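Local atomic coordinates of 6-phosphogluconate dehydrogenase (Decarboxylating) (Geobacter metallireducens, PDB entry 4E21), a protein that probably catalyses the NADP-dependent oxidative decarboxylation of 6-phosphogluconate in the pentose phosphate pathway. Residues B[71-76]-B[102-107]; B[219-224]-B[277-282]; B[226-231]-B[260-265]. All blocks are in the same frame, centred on the assembly; numbering follows the deposited sequence.

Interaction 1 (B[71-76]-B[102-107])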
ATOM      1  N   SER B  71     -22.091 -43.828 -13.091  1.00 45.19           N
ATOM      2  CA  SER B  71     -21.255 -44.136 -11.948  1.00 45.02           C
ATOM      3  C   SER B  71     -19.814 -43.981 -12.355  1.00 41.95           C
ATOM      4  O   SER B  71     -19.486 -44.047 -13.534  1.00 41.18           O
ATOM      5  CB  SER B  71     -21.495 -45.577 -11.481  1.00 46.24           C
ATOM      6  OG  SER B  71     -21.046 -46.513 -12.453  1.00 44.48           O
ATOM      7  N   ILE B  72     -18.944 -43.788 -11.381  1.00 43.08           N
ATOM      8  CA  ILE B  72     -17.530 -43.785 -11.690  1.00 42.39           C
ATOM      9  C   ILE B  72     -17.150 -45.069 -12.449  1.00 42.36           C
ATOM     10  O   ILE B  72     -16.330 -45.030 -13.378  1.00 39.26           O
ATOM     11  CB  ILE B  72     -16.668 -43.601 -10.426  1.00 42.72           C
ATOM     12  CG1 ILE B  72     -15.218 -43.363 -10.838  1.00 40.72           C
ATOM     13  CG2 ILE B  72     -16.846 -44.763  -9.449  1.00 42.74           C
ATOM     14  CD1 ILE B  72     -15.065 -42.069 -11.666  1.00 42.35           C
ATOM     15  N   GLU B  73     -17.779 -46.187 -12.076  1.00 41.03           N
ATOM     16  CA  GLU B  73     -17.461 -47.488 -12.675  1.00 40.50           C
ATOM     17  C   GLU B  73     -17.736 -47.547 -14.174  1.00 39.54           C
ATOM     18  O   GLU B  73     -16.847 -47.880 -14.963  1.00 36.98           O
ATOM     19  CB  GLU B  73     -18.189 -48.623 -11.950  1.00 40.60           C
ATOM     20  CG  GLU B  73     -17.599 -48.971 -10.582  1.00 41.08           C
ATOM     21  CD  GLU B  73     -18.027 -47.995  -9.487  1.00 47.83           C
ATOM     22  OE1 GLU B  73     -18.813 -47.066  -9.786  1.00 45.86           O
ATOM     23  OE2 GLU B  73     -17.576 -48.164  -8.326  1.00 50.60           O
ATOM     24  N   GLU B  74     -18.966 -47.223 -14.570  1.00 41.78           N
ATOM     25  CA  GLU B  74     -19.302 -47.170 -15.991  1.00 42.07           C
ATOM     26  C   GLU B  74     -18.430 -46.151 -16.732  1.00 40.35           C
ATOM     27  O   GLU B  74     -18.035 -46.362 -17.887  1.00 39.81           O
ATOM     28  CB  GLU B  74     -20.775 -46.819 -16.199  1.00 43.46           C
ATOM     29  CG  GLU B  74     -21.180 -46.967 -17.658  1.00 48.59           C
ATOM     30  CD  GLU B  74     -22.477 -46.270 -18.000  1.00 55.13           C
ATOM     31  OE1 GLU B  74     -23.204 -45.880 -17.061  1.00 55.42           O
ATOM     32  OE2 GLU B  74     -22.757 -46.107 -19.213  1.00 57.54           O
ATOM     33  N   PHE B  75     -18.147 -45.037 -16.067  1.00 38.06           N
ATOM     34  CA  PHE B  75     -17.283 -44.021 -16.636  1.00 38.11           C
ATOM     35  C   PHE B  75     -15.930 -44.631 -17.016  1.00 35.16           C
ATOM     36  O   PHE B  75     -15.523 -44.582 -18.171  1.00 34.99           O
ATOM     37  CB  PHE B  75     -17.105 -42.871 -15.642  1.00 38.16           C
ATOM     38  CG  PHE B  75     -16.200 -41.784 -16.123  1.00 36.19           C
ATOM     39  CD1 PHE B  75     -16.653 -40.836 -17.042  1.00 37.88           C
ATOM     40  CD2 PHE B  75     -14.901 -41.686 -15.648  1.00 36.19           C
ATOM     41  CE1 PHE B  75     -15.826 -39.802 -17.491  1.00 36.00           C
ATOM     42  CE2 PHE B  75     -14.059 -40.653 -16.082  1.00 35.07           C
ATOM     43  CZ  PHE B  75     -14.524 -39.707 -17.014  1.00 34.03           C
ATOM     44  N   CYS B  76     -15.229 -45.213 -16.055  1.00 35.46           N
ATOM     45  CA  CYS B  76     -13.920 -45.797 -16.360  1.00 37.26           C
ATOM     46  C   CYS B  76     -14.022 -46.944 -17.361  1.00 37.35           C
ATOM     47  O   CYS B  76     -13.158 -47.110 -18.246  1.00 34.60           O
ATOM     48  CB  CYS B  76     -13.234 -46.261 -15.089  1.00 35.32           C
ATOM     49  SG  CYS B  76     -12.816 -44.876 -14.051  1.00 38.91           S
ATOM     50  N   THR B 102      -9.258 -43.904  -8.750  1.00 33.47           N
ATOM     51  CA  THR B 102      -7.933 -44.465  -9.009  1.00 33.47           C
ATOM     52  C   THR B 102      -7.854 -46.017  -9.015  1.00 35.24           C
ATOM     53  O   THR B 102      -7.127 -46.589  -9.839  1.00 34.05           O
ATOM     54  CB  THR B 102      -6.871 -43.837  -8.074  1.00 34.65           C
ATOM     55  OG1 THR B 102      -6.700 -42.461  -8.430  1.00 35.49           O
ATOM     56  CG2 THR B 102      -5.527 -44.550  -8.184  1.00 32.51           C
ATOM     57  N   PRO B 103      -8.597 -46.696  -8.116  1.00 34.97           N
ATOM     58  CA  PRO B 103      -8.650 -48.172  -8.140  1.00 34.33           C
ATOM     59  C   PRO B 103      -9.203 -48.760  -9.436  1.00 34.58           C
ATOM     60  O   PRO B 103      -8.947 -49.929  -9.707  1.00 35.13           O
ATOM     61  CB  PRO B 103      -9.582 -48.513  -6.974  1.00 35.19           C
ATOM     62  CG  PRO B 103      -9.435 -47.335  -6.019  1.00 35.75           C
ATOM     63  CD  PRO B 103      -9.262 -46.136  -6.922  1.00 35.41           C
ATOM     64  N   LEU B 104      -9.942 -47.974 -10.216  1.00 34.26           N
ATOM     65  CA  LEU B 104     -10.423 -48.421 -11.523  1.00 33.33           C
ATOM     66  C   LEU B 104      -9.501 -48.010 -12.661  1.00 33.58           C
ATOM     67  O   LEU B 104      -9.700 -48.428 -13.794  1.00 34.70           O
ATOM     68  CB  LEU B 104     -11.833 -47.899 -11.831  1.00 36.11           C
ATOM     69  CG  LEU B 104     -13.088 -48.412 -11.103  1.00 39.66           C
ATOM     70  CD1 LEU B 104     -12.782 -49.632 -10.261  1.00 35.30           C
ATOM     71  CD2 LEU B 104     -13.715 -47.286 -10.242  1.00 40.70           C
ATOM     72  N   LEU B 105      -8.505 -47.176 -12.376  1.00 32.76           N
ATOM     73  CA  LEU B 105      -7.628 -46.676 -13.440  1.00 32.99           C
ATOM     74  C   LEU B 105      -6.438 -47.619 -13.617  1.00 31.86           C
ATOM     75  O   LEU B 105      -6.270 -48.577 -12.856  1.00 29.01           O
ATOM     76  CB  LEU B 105      -7.149 -45.240 -13.163  1.00 30.30           C
ATOM     77  CG  LEU B 105      -8.200 -44.119 -13.120  1.00 32.78           C
ATOM     78  CD1 LEU B 105      -7.565 -42.758 -12.820  1.00 31.15           C
ATOM     79  CD2 LEU B 105      -8.985 -44.052 -14.413  1.00 28.98           C
ATOM     80  N   ALA B 106      -5.607 -47.337 -14.612  1.00 29.10           N
ATOM     81  CA  ALA B 106      -4.526 -48.247 -14.943  1.00 29.28           C
ATOM     82  C   ALA B 106      -3.271 -47.479 -15.293  1.00 28.83           C
ATOM     83  O   ALA B 106      -3.338 -46.326 -15.739  1.00 29.15           O
ATOM     84  CB  ALA B 106      -4.945 -49.144 -16.107  1.00 28.14           C
ATOM     85  N   ALA B 107      -2.127 -48.120 -15.098  1.00 26.34           N
ATOM     86  CA  ALA B 107      -0.854 -47.551 -15.507  1.00 30.25           C
ATOM     87  C   ALA B 107      -0.891 -47.002 -16.953  1.00 30.94           C
ATOM     88  O   ALA B 107      -1.506 -47.581 -17.847  1.00 31.24           O
ATOM     89  CB  ALA B 107       0.279 -48.563 -15.314  1.00 25.52           C
TER

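Interaction 2 (B[219-224]-B[277-282])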
ATOM      1  N   GLY B 219      -4.716  -6.966  -9.285  1.00 17.87           N
ATOM      2  CA  GLY B 219      -3.994  -5.714  -9.376  1.00 16.93           C
ATOM      3  C   GLY B 219      -4.498  -4.846 -10.525  1.00 17.46           C
ATOM      4  O   GLY B 219      -4.671  -3.640 -10.358  1.00 16.93           O
ATOM      5  N   LEU B 220      -4.746  -5.458 -11.685  1.00 17.94           N
ATOM      6  CA  LEU B 220      -5.212  -4.719 -12.859  1.00 18.68           C
ATOM      7  C   LEU B 220      -6.604  -4.147 -12.638  1.00 18.58           C
ATOM      8  O   LEU B 220      -6.830  -2.984 -12.927  1.00 17.67           O
ATOM      9  CB  LEU B 220      -5.229  -5.593 -14.111  1.00 19.34           C
ATOM     10  CG  LEU B 220      -3.945  -6.304 -14.525  1.00 20.56           C
ATOM     11  CD1 LEU B 220      -4.241  -7.231 -15.691  1.00 18.45           C
ATOM     12  CD2 LEU B 220      -2.891  -5.256 -14.918  1.00 19.09           C
HETATM   13  N   MSE B 221      -7.529  -4.969 -12.137  1.00 17.59           N
HETATM   14  CA  MSE B 221      -8.869  -4.502 -11.821  1.00 18.94           C
HETATM   15  C   MSE B 221      -8.870  -3.382 -10.778  1.00 19.59           C
HETATM   16  O   MSE B 221      -9.574  -2.383 -10.944  1.00 18.78           O
HETATM   17  CB  MSE B 221      -9.737  -5.657 -11.351  1.00 19.33           C
HETATM   18  CG  MSE B 221     -10.007  -6.679 -12.440  1.00 20.99           C
HETATM   19 SE   MSE B 221     -10.715  -8.360 -11.701  0.73 27.65          SE
HETATM   20  CE  MSE B 221     -12.279  -7.700 -10.759  1.00 25.22           C
ATOM     21  N   ALA B 222      -8.080  -3.547  -9.714  1.00 18.31           N
ATOM     22  CA  ALA B 222      -7.901  -2.503  -8.713  1.00 18.42           C
ATOM     23  C   ALA B 222      -7.360  -1.177  -9.288  1.00 18.36           C
ATOM     24  O   ALA B 222      -7.774  -0.105  -8.857  1.00 20.06           O
ATOM     25  CB  ALA B 222      -7.009  -2.996  -7.572  1.00 18.75           C
ATOM     26  N   ALA B 223      -6.444  -1.235 -10.247  1.00 16.96           N
ATOM     27  CA  ALA B 223      -5.936  -0.003 -10.861  1.00 17.80           C
ATOM     28  C   ALA B 223      -7.047   0.749 -11.608  1.00 18.99           C
ATOM     29  O   ALA B 223      -7.205   1.969 -11.465  1.00 17.37           O
ATOM     30  CB  ALA B 223      -4.763  -0.297 -11.797  1.00 15.45           C
ATOM     31  N   TYR B 224      -7.809   0.022 -12.420  1.00 17.71           N
ATOM     32  CA  TYR B 224      -8.905   0.644 -13.149  1.00 19.05           C
ATOM     33  C   TYR B 224      -9.955   1.199 -12.194  1.00 19.75           C
ATOM     34  O   TYR B 224     -10.429   2.335 -12.340  1.00 20.84           O
ATOM     35  CB  TYR B 224      -9.562  -0.359 -14.108  1.00 20.93           C
ATOM     36  CG  TYR B 224      -8.755  -0.678 -15.353  1.00 19.09           C
ATOM     37  CD1 TYR B 224      -8.479   0.300 -16.288  1.00 18.34           C
ATOM     38  CD2 TYR B 224      -8.298  -1.963 -15.597  1.00 18.38           C
ATOM     39  CE1 TYR B 224      -7.752   0.020 -17.432  1.00 18.90           C
ATOM     40  CE2 TYR B 224      -7.579  -2.263 -16.740  1.00 19.24           C
ATOM     41  CZ  TYR B 224      -7.303  -1.265 -17.659  1.00 19.09           C
ATOM     42  OH  TYR B 224      -6.590  -1.548 -18.813  1.00 16.86           O
ATOM     43  N   SER B 277      -7.212  -2.860 -22.844  1.00 19.22           N
ATOM     44  CA  SER B 277      -7.041  -4.226 -22.394  1.00 22.40           C
ATOM     45  C   SER B 277      -8.415  -4.862 -22.350  1.00 24.59           C
ATOM     46  O   SER B 277      -9.438  -4.185 -22.525  1.00 23.85           O
ATOM     47  CB  SER B 277      -6.442  -4.262 -20.990  1.00 21.56           C
ATOM     48  OG  SER B 277      -7.417  -3.844 -20.042  1.00 21.32           O
ATOM     49  N   TRP B 278      -8.432  -6.164 -22.101  1.00 23.46           N
ATOM     50  CA  TRP B 278      -9.673  -6.906 -22.047  1.00 25.74           C
ATOM     51  C   TRP B 278     -10.488  -6.414 -20.869  1.00 24.93           C
ATOM     52  O   TRP B 278     -11.690  -6.157 -20.995  1.00 26.56           O
ATOM     53  CB  TRP B 278      -9.374  -8.405 -21.962  1.00 24.76           C
ATOM     54  CG  TRP B 278     -10.548  -9.265 -21.662  1.00 29.54           C
ATOM     55  CD1 TRP B 278     -10.764  -9.995 -20.513  1.00 31.26           C
ATOM     56  CD2 TRP B 278     -11.664  -9.532 -22.520  1.00 32.04           C
ATOM     57  NE1 TRP B 278     -11.954 -10.682 -20.608  1.00 34.23           N
ATOM     58  CE2 TRP B 278     -12.523 -10.416 -21.830  1.00 32.64           C
ATOM     59  CE3 TRP B 278     -12.026  -9.101 -23.799  1.00 34.75           C
ATOM     60  CZ2 TRP B 278     -13.715 -10.870 -22.376  1.00 34.20           C
ATOM     61  CZ3 TRP B 278     -13.211  -9.563 -24.344  1.00 37.43           C
ATOM     62  CH2 TRP B 278     -14.043 -10.429 -23.633  1.00 40.27           C
ATOM     63  N   LEU B 279      -9.829  -6.238 -19.730  1.00 22.68           N
ATOM     64  CA  LEU B 279     -10.500  -5.691 -18.553  1.00 24.80           C
ATOM     65  C   LEU B 279     -11.156  -4.313 -18.788  1.00 24.29           C
ATOM     66  O   LEU B 279     -12.240  -4.044 -18.254  1.00 24.85           O
ATOM     67  CB  LEU B 279      -9.551  -5.674 -17.350  1.00 25.38           C
ATOM     68  CG  LEU B 279      -9.314  -7.096 -16.801  1.00 24.46           C
ATOM     69  CD1 LEU B 279      -8.078  -7.157 -15.901  1.00 19.17           C
ATOM     70  CD2 LEU B 279     -10.561  -7.615 -16.085  1.00 22.75           C
ATOM     71  N   LEU B 280     -10.526  -3.466 -19.603  1.00 22.75           N
ATOM     72  CA  LEU B 280     -11.115  -2.163 -19.951  1.00 25.30           C
ATOM     73  C   LEU B 280     -12.365  -2.376 -20.782  1.00 25.14           C
ATOM     74  O   LEU B 280     -13.406  -1.765 -20.516  1.00 25.25           O
ATOM     75  CB  LEU B 280     -10.126  -1.254 -20.698  1.00 21.38           C
ATOM     76  CG  LEU B 280     -10.646   0.116 -21.163  1.00 24.68           C
ATOM     77  CD1 LEU B 280     -10.936   1.035 -19.982  1.00 22.14           C
ATOM     78  CD2 LEU B 280      -9.654   0.777 -22.089  1.00 22.36           C
ATOM     79  N   ASP B 281     -12.249  -3.246 -21.785  1.00 25.29           N
ATOM     80  CA  ASP B 281     -13.383  -3.605 -22.649  1.00 25.54           C
ATOM     81  C   ASP B 281     -14.569  -4.009 -21.801  1.00 25.98           C
ATOM     82  O   ASP B 281     -15.696  -3.658 -22.118  1.00 27.15           O
ATOM     83  CB  ASP B 281     -13.019  -4.757 -23.601  1.00 25.65           C
ATOM     84  CG  ASP B 281     -12.027  -4.335 -24.666  1.00 28.73           C
ATOM     85  OD1 ASP B 281     -11.703  -3.126 -24.730  1.00 29.43           O
ATOM     86  OD2 ASP B 281     -11.566  -5.195 -25.446  1.00 31.14           O
ATOM     87  N   LEU B 282     -14.304  -4.746 -20.720  1.00 25.05           N
ATOM     88  CA  LEU B 282     -15.355  -5.204 -19.820  1.00 24.95           C
ATOM     89  C   LEU B 282     -15.909  -4.070 -18.970  1.00 25.81           C
ATOM     90  O   LEU B 282     -17.114  -3.996 -18.726  1.00 25.60           O
ATOM     91  CB  LEU B 282     -14.834  -6.314 -18.909  1.00 23.39           C
ATOM     92  CG  LEU B 282     -14.413  -7.625 -19.599  1.00 30.26           C
ATOM     93  CD1 LEU B 282     -13.989  -8.739 -18.584  1.00 28.64           C
ATOM     94  CD2 LEU B 282     -15.525  -8.130 -20.518  1.00 29.89           C
TER

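Interaction 3 (B[226-231]-B[260-265])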
ATOM      1  N   GLU B 226      -9.812   2.027  -8.957  1.00 18.57           N
ATOM      2  CA  GLU B 226      -9.364   3.167  -8.155  1.00 18.83           C
ATOM      3  C   GLU B 226      -9.347   4.438  -9.006  1.00 19.71           C
ATOM      4  O   GLU B 226      -9.772   5.503  -8.548  1.00 19.51           O
ATOM      5  CB  GLU B 226      -7.963   2.938  -7.565  1.00 18.66           C
ATOM      6  CG  GLU B 226      -7.926   2.129  -6.256  1.00 21.42           C
ATOM      7  CD  GLU B 226      -6.489   1.947  -5.698  1.00 22.65           C
ATOM      8  OE1 GLU B 226      -5.540   2.620  -6.198  1.00 21.97           O
ATOM      9  OE2 GLU B 226      -6.318   1.134  -4.762  1.00 20.22           O
ATOM     10  N   GLY B 227      -8.868   4.316 -10.242  1.00 19.06           N
ATOM     11  CA  GLY B 227      -8.771   5.460 -11.128  1.00 19.57           C
ATOM     12  C   GLY B 227     -10.144   5.964 -11.531  1.00 20.53           C
ATOM     13  O   GLY B 227     -10.404   7.169 -11.500  1.00 19.78           O
ATOM     14  N   LEU B 228     -11.017   5.039 -11.921  1.00 20.22           N
ATOM     15  CA  LEU B 228     -12.405   5.383 -12.210  1.00 20.87           C
ATOM     16  C   LEU B 228     -13.082   5.999 -10.980  1.00 19.62           C
ATOM     17  O   LEU B 228     -13.909   6.883 -11.117  1.00 21.43           O
ATOM     18  CB  LEU B 228     -13.194   4.173 -12.755  1.00 19.15           C
ATOM     19  CG  LEU B 228     -12.799   3.799 -14.194  1.00 22.05           C
ATOM     20  CD1 LEU B 228     -13.345   2.437 -14.686  1.00 21.04           C
ATOM     21  CD2 LEU B 228     -13.168   4.935 -15.154  1.00 20.36           C
ATOM     22  N   ASN B 229     -12.702   5.564  -9.784  1.00 19.44           N
ATOM     23  CA  ASN B 229     -13.271   6.127  -8.563  1.00 19.42           C
ATOM     24  C   ASN B 229     -12.846   7.592  -8.363  1.00 19.71           C
ATOM     25  O   ASN B 229     -13.627   8.427  -7.896  1.00 19.17           O
ATOM     26  CB  ASN B 229     -12.872   5.271  -7.348  1.00 18.35           C
ATOM     27  CG  ASN B 229     -13.784   5.490  -6.157  1.00 20.67           C
ATOM     28  OD1 ASN B 229     -14.820   6.132  -6.277  1.00 22.69           O
ATOM     29  ND2 ASN B 229     -13.410   4.946  -5.001  1.00 22.36           N
ATOM     30  N   ILE B 230     -11.598   7.892  -8.713  1.00 18.79           N
ATOM     31  CA  ILE B 230     -11.103   9.273  -8.710  1.00 19.99           C
ATOM     32  C   ILE B 230     -11.902  10.160  -9.708  1.00 20.33           C
ATOM     33  O   ILE B 230     -12.327  11.281  -9.369  1.00 19.72           O
ATOM     34  CB  ILE B 230      -9.573   9.307  -9.016  1.00 19.71           C
ATOM     35  CG1 ILE B 230      -8.790   8.581  -7.915  1.00 17.74           C
ATOM     36  CG2 ILE B 230      -9.064  10.745  -9.247  1.00 19.19           C
ATOM     37  CD1 ILE B 230      -7.326   8.378  -8.242  1.00 18.82           C
ATOM     38  N   LEU B 231     -12.105   9.657 -10.922  1.00 18.94           N
ATOM     39  CA  LEU B 231     -12.930  10.350 -11.914  1.00 19.70           C
ATOM     40  C   LEU B 231     -14.357  10.541 -11.402  1.00 20.65           C
ATOM     41  O   LEU B 231     -14.951  11.571 -11.612  1.00 20.97           O
ATOM     42  CB  LEU B 231     -12.975   9.553 -13.207  1.00 19.81           C
ATOM     43  CG  LEU B 231     -11.665   9.467 -13.990  1.00 22.17           C
ATOM     44  CD1 LEU B 231     -11.844   8.669 -15.274  1.00 21.18           C
ATOM     45  CD2 LEU B 231     -11.135  10.880 -14.279  1.00 21.24           C
ATOM     46  N   LEU B 260     -18.075  13.827 -14.866  1.00 23.11           N
ATOM     47  CA  LEU B 260     -17.453  13.114 -15.960  1.00 23.14           C
ATOM     48  C   LEU B 260     -18.297  11.929 -16.353  1.00 25.23           C
ATOM     49  O   LEU B 260     -18.957  11.326 -15.517  1.00 24.96           O
ATOM     50  CB  LEU B 260     -16.028  12.677 -15.612  1.00 22.84           C
ATOM     51  CG  LEU B 260     -15.034  13.784 -15.241  1.00 23.03           C
ATOM     52  CD1 LEU B 260     -13.791  13.154 -14.608  1.00 23.08           C
ATOM     53  CD2 LEU B 260     -14.667  14.696 -16.419  1.00 22.01           C
ATOM     54  N   ASP B 261     -18.281  11.616 -17.642  1.00 27.76           N
ATOM     55  CA  ASP B 261     -19.019  10.483 -18.167  1.00 26.89           C
ATOM     56  C   ASP B 261     -18.106   9.254 -18.236  1.00 26.27           C
ATOM     57  O   ASP B 261     -17.360   9.066 -19.205  1.00 25.27           O
ATOM     58  CB  ASP B 261     -19.600  10.824 -19.547  1.00 27.44           C
ATOM     59  CG  ASP B 261     -20.567   9.749 -20.051  1.00 33.31           C
ATOM     60  OD1 ASP B 261     -20.398   8.554 -19.666  1.00 30.49           O
ATOM     61  OD2 ASP B 261     -21.487  10.100 -20.832  1.00 33.83           O
ATOM     62  N   LEU B 262     -18.166   8.426 -17.198  1.00 23.61           N
ATOM     63  CA  LEU B 262     -17.274   7.277 -17.080  1.00 24.85           C
ATOM     64  C   LEU B 262     -17.498   6.237 -18.181  1.00 26.33           C
ATOM     65  O   LEU B 262     -16.555   5.542 -18.601  1.00 26.66           O
ATOM     66  CB  LEU B 262     -17.422   6.624 -15.698  1.00 24.51           C
ATOM     67  CG  LEU B 262     -16.533   7.145 -14.570  1.00 24.63           C
ATOM     68  CD1 LEU B 262     -16.462   8.628 -14.601  1.00 22.83           C
ATOM     69  CD2 LEU B 262     -16.997   6.653 -13.189  1.00 24.71           C
ATOM     70  N   ALA B 263     -18.735   6.119 -18.662  1.00 25.72           N
ATOM     71  CA  ALA B 263     -18.979   5.205 -19.773  1.00 26.27           C
ATOM     72  C   ALA B 263     -18.202   5.681 -20.985  1.00 24.71           C
ATOM     73  O   ALA B 263     -17.449   4.912 -21.579  1.00 26.43           O
ATOM     74  CB  ALA B 263     -20.457   5.074 -20.077  1.00 27.69           C
ATOM     75  N   ASP B 264     -18.341   6.957 -21.330  1.00 25.99           N
ATOM     76  CA  ASP B 264     -17.635   7.490 -22.502  1.00 27.29           C
ATOM     77  C   ASP B 264     -16.126   7.421 -22.369  1.00 25.50           C
ATOM     78  O   ASP B 264     -15.428   7.097 -23.336  1.00 24.64           O
ATOM     79  CB  ASP B 264     -18.047   8.928 -22.815  1.00 28.30           C
ATOM     80  CG  ASP B 264     -19.375   9.012 -23.541  1.00 30.46           C
ATOM     81  OD1 ASP B 264     -19.989   7.964 -23.792  1.00 28.87           O
ATOM     82  OD2 ASP B 264     -19.805  10.144 -23.859  1.00 37.99           O
ATOM     83  N   ILE B 265     -15.624   7.740 -21.177  1.00 23.97           N
ATOM     84  CA  ILE B 265     -14.184   7.782 -20.962  1.00 22.56           C
ATOM     85  C   ILE B 265     -13.526   6.408 -21.122  1.00 23.29           C
ATOM     86  O   ILE B 265     -12.499   6.292 -21.805  1.00 22.05           O
ATOM     87  CB  ILE B 265     -13.823   8.399 -19.600  1.00 23.63           C
ATOM     88  CG1 ILE B 265     -14.113   9.901 -19.617  1.00 20.18           C
ATOM     89  CG2 ILE B 265     -12.345   8.137 -19.251  1.00 21.09           C
ATOM     90  CD1 ILE B 265     -14.140  10.481 -18.246  1.00 19.45           C
TER

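Interaction 1 (B[71-76]-B[102-107])
Glu-73 brings the one flat group whose side chain reaches across this contact, and it touches through its aliphatic part: CG lies 4.2 Å from Leu-104 CD2, while the carboxylate turns to Arg-100 and forms a salt bridge through OE2. Glutamate suits this partly exposed place, since its methylenes lie against a leucine while its charge pairs with Arg-100. The ring of Phe-75 takes no part here; it packs under the helix on Ile-28, Val-49 and Tyr-51.

The contact itself is apolar and rests on Leu-104, which reaches over from the short 3-10 turn after helix 94-101. Its CB sits 3.9 Å from Cys-76 SG, and its CD2 meets the CG2 branch of Ile-72 at 4.1 Å, the two side chains crossing at a slant. Leu-105 supplies a second methyl, CD2, 3.9 Å from the same Cys-76 SG, so the sulfur is touched by two successive leucines. The thiol points there because SG stands anti to its carbonyl carbon (chi1 -67°). Being small and weakly polar, cysteine fits where the backbones come close, its CA 6.5 Å from that of Leu-104.

At its start the helix is fixed by Ser-71, an N-cap whose OG accepts a nearly straight bond from Glu-74 N, 3.1 Å long at 177°.

Helix 72-78 leads into strand 84-87, and helix 94-101 links that strand to 110-113. The pairing of one helix with the turn closing the next, over the parallel part of the mixed sheet, belongs to the successive beta-alpha-beta crossovers of a Rossmann-type dinucleotide-binding domain.

Interaction 2 (B[219-224]-B[277-282])
This is a buried helix-helix contact in the helical C-terminal domain, between the long helix 205-232 and the start of helix 278-289; the axes of the short segments 219-224 and 278-282 come within 10.5 Å and cross at -48°. Leu-279 is the central apolar residue: its two methyls divide between Leu-220 and Met-221, CD1 lying 3.7 Å from Leu-220 CB and CD2 3.8 Å from the CG of Met-221, built as selenomethionine. It crosses both side chains at about a right angle.

Tyr-224 combines apolar and polar packing. Its CE2 rests 4.0 Å from Leu-279 CB and its CZ 4.1 Å from Leu-280 CB, while the phenol oxygen accepts a 2.7 Å bond from Ser-277 OG and also bonds the carbonyl of Ile-275. Ser-277 in turn is the N-cap of the second helix, its OG accepting from Leu-280 N at 3.2 Å. With OG set between the backbone N and the carbonyl carbon (chi1 72°), this small residue serves both helix start and tyrosine.

Among the surrounding elements, helix 321-333 lies against Met-221 and Ala-222, and helix 262-269 against Leu-280. Leu-220 and Tyr-224 also pack on the second subunit, and Leu-344 and Met-347 of the third subunit meet Met-221 and Leu-279, so the helix pair is set within the tetramer.

Interaction 3 (B[226-231]-B[260-265])
Leu-231 and Leu-260 form the tightest point of this contact, where helix 205-232 of the helical C-terminal domain meets the N-capped start of helix 262-269. Leu-231 CD2 and Leu-260 CD1 approach to 3.5 Å, their side chains at about a right angle. The other methyl of Leu-231, CD1, meets Ile-265 CG2 tip to tip at 4.0 Å; that branch of the isoleucine lies anti to the backbone N, which sets it against the leucine. Leu-231 CB lies 3.9 Å from Leu-262 CD1, so Leu-231 touches three side chains of the facing segment. Branched aliphatic residues suit this seam because each offers methyls in several directions.

Toward Leu-228 the packing is slacker: its CD2 lies 4.1 Å from Leu-262 CG, and the two side chains run past each other in opposite senses. Leu-262 CD2 rests instead 3.7 Å from the carbonyl oxygen of Leu-228.

Leu-260 is itself only partly buried. The partly exposed acids Asp-261 and Asp-264 take no part in the seam; their carboxylates pair with Arg-189 of the second subunit, and Asp-264 also with Arg-186 of that chain. Aspartate suits the first turn because its negative charge probably gains from the helix end as well as from these arginines. Within the turn, Asp-261 OD1 accepts from Asp-264 N at 3.1 Å, the donor approaching from above the carboxylate plane, 65° out of it.

Interactions 2 and 3 lie 13 Å apart between centres and share helix 205-232, whose neighbouring turns receive helix 278-289 and helix 262-269 in turn. Both are buried and lie within reach of other subunits. Interaction 1 belongs to the dinucleotide-binding domain on the other side of the chain's centre from interaction 2, their centres about 43 Å apart; it is only partly buried, and no other chain of the assembly touches its segments. Each contact has an N-capped helix start, by serine in 1 and 2 and by aspartate in 3. Interactions 1 and 3 pack mainly apolar side chains with no hydrogen bond across, whereas 2 adds a hydroxyl-hydroxyl bond across the buried interface.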